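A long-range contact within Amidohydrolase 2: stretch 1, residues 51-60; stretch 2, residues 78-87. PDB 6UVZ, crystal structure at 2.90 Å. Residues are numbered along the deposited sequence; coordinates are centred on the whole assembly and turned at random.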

# COMPACT_ATOMS: atom_id res chain seq x y z
N ASN A 51 9.89 -12.68 -12.46
CA ASN A 51 11.03 -12.63 -11.55
C ASN A 51 10.63 -11.79 -10.34
O ASN A 51 10.65 -10.56 -10.39
CB ASN A 51 12.25 -12.05 -12.25
CG ASN A 51 13.54 -12.31 -11.50
OD1 ASN A 51 13.64 -13.27 -10.73
ND2 ASN A 51 14.53 -11.46 -11.71
N PHE A 52 10.26 -12.46 -9.25
CA PHE A 52 9.79 -11.79 -8.05
C PHE A 52 10.98 -11.21 -7.30
O PHE A 52 11.79 -11.95 -6.72
CB PHE A 52 9.00 -12.77 -7.17
CG PHE A 52 8.40 -12.14 -5.95
CD1 PHE A 52 7.67 -10.96 -6.04
CD2 PHE A 52 8.54 -12.74 -4.71
CE1 PHE A 52 7.12 -10.39 -4.92
CE2 PHE A 52 7.98 -12.17 -3.58
CZ PHE A 52 7.27 -10.99 -3.69
N LEU A 53 11.10 -9.88 -7.30
CA LEU A 53 12.21 -9.19 -6.66
C LEU A 53 11.94 -8.85 -5.20
O LEU A 53 12.80 -8.24 -4.56
CB LEU A 53 12.54 -7.91 -7.43
CG LEU A 53 12.98 -8.08 -8.89
CD1 LEU A 53 13.39 -6.74 -9.49
CD2 LEU A 53 14.12 -9.09 -8.99
N GLY A 54 10.79 -9.22 -4.67
CA GLY A 54 10.45 -8.93 -3.29
C GLY A 54 9.20 -8.08 -3.18
O GLY A 54 8.66 -7.57 -4.16
N GLY A 55 8.75 -7.92 -1.93
CA GLY A 55 7.52 -7.22 -1.65
C GLY A 55 7.68 -6.21 -0.53
O GLY A 55 8.69 -6.19 0.18
N VAL A 56 6.67 -5.36 -0.39
CA VAL A 56 6.60 -4.36 0.66
C VAL A 56 5.51 -4.79 1.63
O VAL A 56 4.33 -4.81 1.28
CB VAL A 56 6.31 -2.96 0.10
CG1 VAL A 56 6.06 -1.97 1.23
CG2 VAL A 56 7.47 -2.49 -0.77
N TYR A 57 5.91 -5.14 2.85
CA TYR A 57 4.95 -5.54 3.87
C TYR A 57 4.19 -4.32 4.38
O TYR A 57 4.75 -3.24 4.54
CB TYR A 57 5.66 -6.24 5.03
CG TYR A 57 4.75 -6.59 6.19
CD1 TYR A 57 4.10 -7.82 6.24
CD2 TYR A 57 4.55 -5.70 7.24
CE1 TYR A 57 3.27 -8.15 7.30
CE2 TYR A 57 3.73 -6.02 8.30
CZ TYR A 57 3.09 -7.24 8.33
OH TYR A 57 2.27 -7.57 9.39
N VAL A 58 2.90 -4.51 4.63
CA VAL A 58 2.04 -3.49 5.21
C VAL A 58 1.41 -4.07 6.46
O VAL A 58 1.06 -5.26 6.50
CB VAL A 58 0.96 -3.01 4.21
CG1 VAL A 58 0.17 -1.85 4.80
CG2 VAL A 58 1.60 -2.61 2.89
N GLU A 59 1.27 -3.24 7.50
CA GLU A 59 0.76 -3.71 8.78
C GLU A 59 -0.63 -4.32 8.62
O GLU A 59 -1.46 -3.83 7.86
CB GLU A 59 0.73 -2.56 9.79
CG GLU A 59 -0.04 -1.32 9.35
CD GLU A 59 -1.50 -1.38 9.74
OE1 GLU A 59 -2.35 -0.84 8.99
OE2 GLU A 59 -1.81 -1.96 10.81
N VAL A 60 -0.86 -5.41 9.34
CA VAL A 60 -2.08 -6.20 9.21
C VAL A 60 -3.12 -5.81 10.26
O VAL A 60 -4.06 -6.57 10.51
CB VAL A 60 -1.78 -7.70 9.24
CG1 VAL A 60 -0.87 -8.09 8.09
CG2 VAL A 60 -1.16 -8.09 10.58
N PRO A 78 14.73 -12.48 2.57
CA PRO A 78 15.16 -11.43 1.64
C PRO A 78 14.04 -10.86 0.80
O PRO A 78 14.18 -9.76 0.25
CB PRO A 78 16.22 -12.13 0.77
CG PRO A 78 16.68 -13.29 1.60
CD PRO A 78 15.48 -13.74 2.36
N LEU A 79 12.91 -11.58 0.67
CA LEU A 79 11.80 -11.10 -0.14
C LEU A 79 11.02 -9.98 0.51
O LEU A 79 10.15 -9.39 -0.14
CB LEU A 79 10.86 -12.26 -0.47
CG LEU A 79 11.44 -13.38 -1.35
CD1 LEU A 79 10.43 -14.50 -1.52
CD2 LEU A 79 11.88 -12.82 -2.70
N ILE A 80 11.29 -9.66 1.78
CA ILE A 80 10.63 -8.55 2.46
C ILE A 80 11.53 -7.33 2.27
O ILE A 80 12.48 -7.10 3.03
CB ILE A 80 10.36 -8.85 3.93
CG1 ILE A 80 9.49 -10.11 4.06
CG2 ILE A 80 9.67 -7.67 4.60
CD1 ILE A 80 9.15 -10.47 5.49
N LEU A 81 11.24 -6.55 1.23
CA LEU A 81 12.08 -5.41 0.90
C LEU A 81 11.89 -4.27 1.89
O LEU A 81 12.87 -3.72 2.41
CB LEU A 81 11.78 -4.93 -0.53
CG LEU A 81 12.65 -5.47 -1.66
CD1 LEU A 81 12.90 -6.96 -1.52
CD2 LEU A 81 12.02 -5.16 -3.01
N LYS A 82 10.64 -3.91 2.17
CA LYS A 82 10.32 -2.82 3.08
C LYS A 82 9.22 -3.26 4.03
O LYS A 82 8.42 -4.14 3.71
CB LYS A 82 9.89 -1.56 2.32
CG LYS A 82 10.94 -1.01 1.36
CD LYS A 82 12.16 -0.49 2.11
CE LYS A 82 13.21 0.04 1.14
NZ LYS A 82 14.38 0.63 1.85
N ARG A 83 9.18 -2.62 5.20
CA ARG A 83 8.20 -2.94 6.24
C ARG A 83 7.45 -1.67 6.61
O ARG A 83 8.06 -0.71 7.10
CB ARG A 83 8.88 -3.55 7.46
CG ARG A 83 9.43 -4.94 7.22
CD ARG A 83 10.39 -5.37 8.31
NE ARG A 83 10.96 -6.68 8.03
CZ ARG A 83 11.95 -6.89 7.17
NH1 ARG A 83 12.48 -5.88 6.50
NH2 ARG A 83 12.41 -8.12 6.98
N MSE A 84 6.14 -1.67 6.39
CA MSE A 84 5.29 -0.54 6.74
C MSE A 84 4.49 -0.86 8.00
O MSE A 84 3.37 -1.36 7.92
CB MSE A 84 4.35 -0.19 5.59
CG MSE A 84 5.06 0.07 4.27
SE MSE A 84 6.14 1.69 4.30
CE MSE A 84 7.85 0.94 3.77
N LEU A 85 5.07 -0.56 9.16
CA LEU A 85 4.44 -0.85 10.44
C LEU A 85 3.52 0.29 10.84
O LEU A 85 3.54 1.38 10.26
CB LEU A 85 5.52 -1.11 11.50
CG LEU A 85 6.50 -2.21 11.07
CD1 LEU A 85 7.60 -2.40 12.10
CD2 LEU A 85 5.77 -3.52 10.82
N GLN A 86 2.69 0.04 11.85
CA GLN A 86 1.65 0.98 12.23
C GLN A 86 2.14 1.97 13.28
O GLN A 86 3.13 1.73 13.99
CB GLN A 86 0.41 0.25 12.73
CG GLN A 86 0.62 -0.62 13.95
CD GLN A 86 -0.67 -1.24 14.45
OE1 GLN A 86 -0.70 -2.40 14.85
NE2 GLN A 86 -1.74 -0.46 14.44
N GLY A 87 1.44 3.09 13.37
CA GLY A 87 1.78 4.12 14.33
C GLY A 87 0.80 5.27 14.21
O GLY A 87 -0.05 5.31 13.31

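Strands 51-58 and 80-86 lie side by side as parallel neighbours in a sheet, their directions differing by 21° and their axes approaching to 4.6 Å. The hydrogen bonds follow the parallel pattern, in which alternate residues of one strand reach two different residues of the other. Gly 55 N donates to Leu 79 O (2.7 Å), and Gly 55 O accepts from Leu 81 N (2.8 Å). Tyr 57 N then donates to Lys 82 O (2.8 Å), and Tyr 57 O accepts from Met 84 N (2.8 Å). A weak bond from Glu 59 N to Met 84 O (2.8 Å) closes the series where the first strand gives way to loop.

The ladder is not perfectly regular. Gly 55 pairs with Ile 80, but Val 56 pairs with Lys 82, so the second strand carries one extra residue, Leu 81, in a beta bulge. That residue points its CA-to-CB bond toward the first strand, and its side chain needs room. Gly 54 supplies the hollow: Leu 81 CD1 rests 3.6 Å from Gly 54 CA and 3.3 Å from Leu 53 O. A CB on Gly 54 would fall about 2.1 Å from Leu 81 CD1, an outright clash, and would also be tight against Leu 79 O. The backbone angles of Gly 54, 119/172, independently call for glycine, since a CB there would be jammed against the preceding carbonyl oxygen. Bulge and hollow thus fit each other.

Beyond the bulge, side chains alternate between the two faces. Val 56, Val 58, Lys 82 and Met 84 share one face. There the compact, branched Val 56 sets its CG1 3.8 Å from CG of Met 84, a selenomethionine whose flexible, unbranched chain can bend in a buried space. Lys 82 offers its aliphatic base, with CB 4.0 Å from Val 56 CG1, while its end leads away and its NZ is hydrogen-bonded elsewhere in the structure.

The face bearing Tyr 57, Ile 80 and Arg 83 is dominated by the broad tyrosine. Its CB lies 4.3 Å from Ile 80 CG2, and farther out its ring atom CE2 comes 4.1 Å from Leu 85 CD2. Leu 85 starts away from the first stretch, but its end comes nearer, allowing this apolar contact.

At the opening of the pairing, Phe 52 and Leu 79 both set out sideways and converge at their ends, with Phe 52 CD2 3.9 Å from Leu 79 CD2. The contact buries 692 Å² in all.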